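Local coordinates for Pre-mRNA-processing-splicing factor 8 (Cryptococcus neoformans var. grubii serotype A, PDB 6MX6), which is a spliceosomal protein whose intein, the part crystallised here, belongs to the Hint family and probably cuts itself out of the precursor by protein splicing, at residues I70-E76 with H96-T102. Sequence-based numbering, arbitrary orientation.
Sequences ILSMYKE and HERVDVT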
loop_
_atom_site.group_PDB
_atom_site.type_symbol
_atom_site.label_atom_id
_atom_site.label_comp_id
_atom_site.label_asym_id
_atom_site.label_seq_id
_atom_site.Cartn_x
_atom_site.Cartn_y
_atom_site.Cartn_z
ATOM N N ILE A 70 2.442 -4.446 5.004
ATOM C CA ILE A 70 2.178 -3.446 6.034
ATOM C C ILE A 70 1.351 -2.329 5.414
ATOM O O ILE A 70 1.754 -1.741 4.409
ATOM C CB ILE A 70 3.484 -2.890 6.622
ATOM C CG1 ILE A 70 4.287 -4.008 7.289
ATOM C CG2 ILE A 70 3.182 -1.770 7.605
ATOM C CD1 ILE A 70 5.713 -3.611 7.609
ATOM N N LEU A 71 0.200 -2.036 6.009
ATOM C CA LEU A 71 -0.620 -0.893 5.627
ATOM C C LEU A 71 -0.237 0.318 6.471
ATOM O O LEU A 71 -0.158 0.226 7.701
ATOM C CB LEU A 71 -2.102 -1.211 5.826
ATOM C CG LEU A 71 -2.600 -2.513 5.204
ATOM C CD1 LEU A 71 -4.030 -2.805 5.651
ATOM C CD2 LEU A 71 -2.512 -2.441 3.685
ATOM N N SER A 72 0.005 1.442 5.807
ATOM C CA SER A 72 0.203 2.714 6.488
ATOM C C SER A 72 -1.144 3.416 6.560
ATOM O O SER A 72 -1.753 3.701 5.529
ATOM C CB SER A 72 1.231 3.574 5.756
ATOM O OG SER A 72 2.537 3.060 5.938
ATOM N N MET A 73 -1.612 3.682 7.773
ATOM C CA MET A 73 -2.968 4.124 8.010
ATOM C C MET A 73 -2.965 5.315 8.955
ATOM O O MET A 73 -1.945 5.672 9.557
ATOM C CB MET A 73 -3.820 2.987 8.597
ATOM C CG MET A 73 -3.460 1.614 8.067
ATOM S SD MET A 73 -4.763 0.389 8.314
ATOM C CE MET A 73 -6.013 1.000 7.188
ATOM N N TYR A 74 -4.136 5.935 9.050
ATOM C CA TYR A 74 -4.459 6.908 10.080
ATOM C C TYR A 74 -5.539 6.308 10.965
ATOM O O TYR A 74 -6.517 5.750 10.461
ATOM C CB TYR A 74 -4.952 8.222 9.468
ATOM C CG TYR A 74 -3.858 9.207 9.140
ATOM C CD1 TYR A 74 -3.226 9.932 10.141
ATOM C CD2 TYR A 74 -3.459 9.414 7.829
ATOM C CE1 TYR A 74 -2.225 10.838 9.839
ATOM C CE2 TYR A 74 -2.461 10.312 7.518
ATOM C CZ TYR A 74 -1.847 11.021 8.526
ATOM O OH TYR A 74 -0.850 11.918 8.216
ATOM N N LYS A 75 -5.360 6.416 12.275
ATOM C CA LYS A 75 -6.322 5.915 13.244
ATOM C C LYS A 75 -6.951 7.081 13.994
ATOM O O LYS A 75 -6.262 8.039 14.354
ATOM C CB LYS A 75 -5.650 4.956 14.225
ATOM C CG LYS A 75 -6.610 4.198 15.116
ATOM C CD LYS A 75 -5.846 3.297 16.071
ATOM C CE LYS A 75 -6.782 2.555 17.005
ATOM N NZ LYS A 75 -6.543 2.921 18.428
ATOM N N GLU A 76 -8.259 6.991 14.229
ATOM C CA GLU A 76 -8.987 8.064 14.892
ATOM C C GLU A 76 -8.569 8.192 16.355
ATOM O O GLU A 76 -8.183 7.215 17.005
ATOM C CB GLU A 76 -10.497 7.825 14.804
ATOM C CG GLU A 76 -10.989 7.447 13.414
ATOM C CD GLU A 76 -12.216 8.230 12.978
ATOM O OE1 GLU A 76 -12.216 9.475 13.105
ATOM O OE2 GLU A 76 -13.182 7.595 12.500
ATOM N N HIS A 96 -6.336 12.215 13.768
ATOM C CA HIS A 96 -5.846 10.868 13.514
ATOM C C HIS A 96 -4.343 10.802 13.748
ATOM O O HIS A 96 -3.624 11.772 13.495
ATOM C CB HIS A 96 -6.156 10.436 12.073
ATOM C CG HIS A 96 -7.618 10.321 11.772
ATOM N ND1 HIS A 96 -8.442 11.420 11.650
ATOM C CD2 HIS A 96 -8.402 9.239 11.548
ATOM C CE1 HIS A 96 -9.673 11.020 11.382
ATOM N NE2 HIS A 96 -9.675 9.701 11.314
ATOM N N GLU A 97 -3.874 9.648 14.219
ATOM C CA GLU A 97 -2.457 9.365 14.385
ATOM C C GLU A 97 -2.008 8.350 13.340
ATOM O O GLU A 97 -2.779 7.479 12.925
ATOM C CB GLU A 97 -2.157 8.828 15.792
ATOM C CG GLU A 97 -2.070 7.306 15.867
ATOM C CD GLU A 97 -2.227 6.753 17.270
ATOM O OE1 GLU A 97 -3.380 6.513 17.692
ATOM O OE2 GLU A 97 -1.197 6.535 17.942
ATOM N N ARG A 98 -0.754 8.474 12.912
ATOM C CA ARG A 98 -0.191 7.540 11.945
ATOM C C ARG A 98 0.069 6.196 12.613
ATOM O O ARG A 98 0.625 6.147 13.714
ATOM C CB ARG A 98 1.106 8.102 11.367
ATOM C CG ARG A 98 0.906 9.066 10.212
ATOM C CD ARG A 98 0.671 8.325 8.904
ATOM N NE ARG A 98 1.874 7.634 8.448
ATOM C CZ ARG A 98 2.080 6.331 8.599
ATOM N NH1 ARG A 98 1.153 5.585 9.182
ATOM N NH2 ARG A 98 3.205 5.776 8.165
ATOM N N VAL A 99 -0.351 5.103 11.964
ATOM C CA VAL A 99 -0.106 3.749 12.469
ATOM C C VAL A 99 0.207 2.825 11.299
ATOM O O VAL A 99 -0.424 2.911 10.240
ATOM C CB VAL A 99 -1.303 3.182 13.271
ATOM C CG1 VAL A 99 -0.933 1.845 13.915
ATOM C CG2 VAL A 99 -1.768 4.145 14.348
ATOM N N ASP A 100 1.158 1.918 11.494
ATOM C CA ASP A 100 1.431 0.856 10.534
ATOM C C ASP A 100 0.882 -0.451 11.093
ATOM O O ASP A 100 1.094 -0.762 12.269
ATOM C CB ASP A 100 2.930 0.735 10.252
ATOM C CG ASP A 100 3.507 1.991 9.621
ATOM O OD1 ASP A 100 2.734 2.790 9.037
ATOM O OD2 ASP A 100 4.736 2.188 9.714
ATOM N N VAL A 101 0.175 -1.210 10.262
ATOM C CA VAL A 101 -0.405 -2.473 10.714
ATOM C C VAL A 101 -0.355 -3.486 9.579
ATOM O O VAL A 101 -0.656 -3.157 8.430
ATOM C CB VAL A 101 -1.846 -2.282 11.234
ATOM C CG1 VAL A 101 -2.715 -1.646 10.171
ATOM C CG2 VAL A 101 -2.431 -3.604 11.704
ATOM N N THR A 102 0.050 -4.715 9.890
ATOM C CA THR A 102 0.074 -5.723 8.843
ATOM C C THR A 102 -1.349 -6.098 8.450
ATOM O O THR A 102 -2.293 -5.959 9.235
ATOM C CB THR A 102 0.834 -6.974 9.289
ATOM O OG1 THR A 102 0.095 -7.652 10.315
ATOM C CG2 THR A 102 2.236 -6.613 9.787
#
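Arg98 is folded back by two successive bends, chi2 -81° and chi3 -69°, which lay its CD over a face of the Tyr74 ring and turn the guanidinium along the strand toward Ser72 and Asp100. The CH-pi contact from Arg98 CD to the Tyr74 ring centroid measures 4.0 Å, with the methylene offset toward the ring's rim and the ring and guanidinium planes steeply inclined. Beyond it, the guanidinium lies with one face over Ser72 CB. Its NH1 and NH2 both grip Asp100 OD1 end-on, the oxygen lying in the guanidinium plane and NH2 meeting its syn lone pair at 3.1 Å. Ser72 OG donates to the same Asp100 OD1 from above the carboxylate plane, also at 3.1 Å. Across the strands, Arg98 NH1 reaches Met73 O at 3.1 Å, an oxygen that also takes the nearly straight bond from Val99 N. Ile70, Ser72 and Asp100 also touch His174, part of the C-terminal His-Asn motif that in inteins usually serves the splicing reaction, so this end of the strand pair probably borders the splicing site.

Next to this cluster, Tyr74 CD1 rests 3.5 Å from His96 CB, and the Glu76 carboxylate lies alongside the His96 imidazole, their planes nearly parallel; its OE2 is salt-bridged to Lys118. On the opposite face of the sheet, Met73 SD meets Val101 CG1 at 3.4 Å, and both side chains pack on Phe106 of helix 103-108. Between the two faces, the antiparallel ladder joins strand 96-102 as an edge strand to strand 70-76, whose other side pairs with strand 117-120 in an antiparallel sheet of this Hint domain.

Three donors converge on one oxygen of Asp100, holding the carboxylate in place, while NH1, shared between that oxygen and Met73 O, ties the salt bridge to the backbone of strand 70-76.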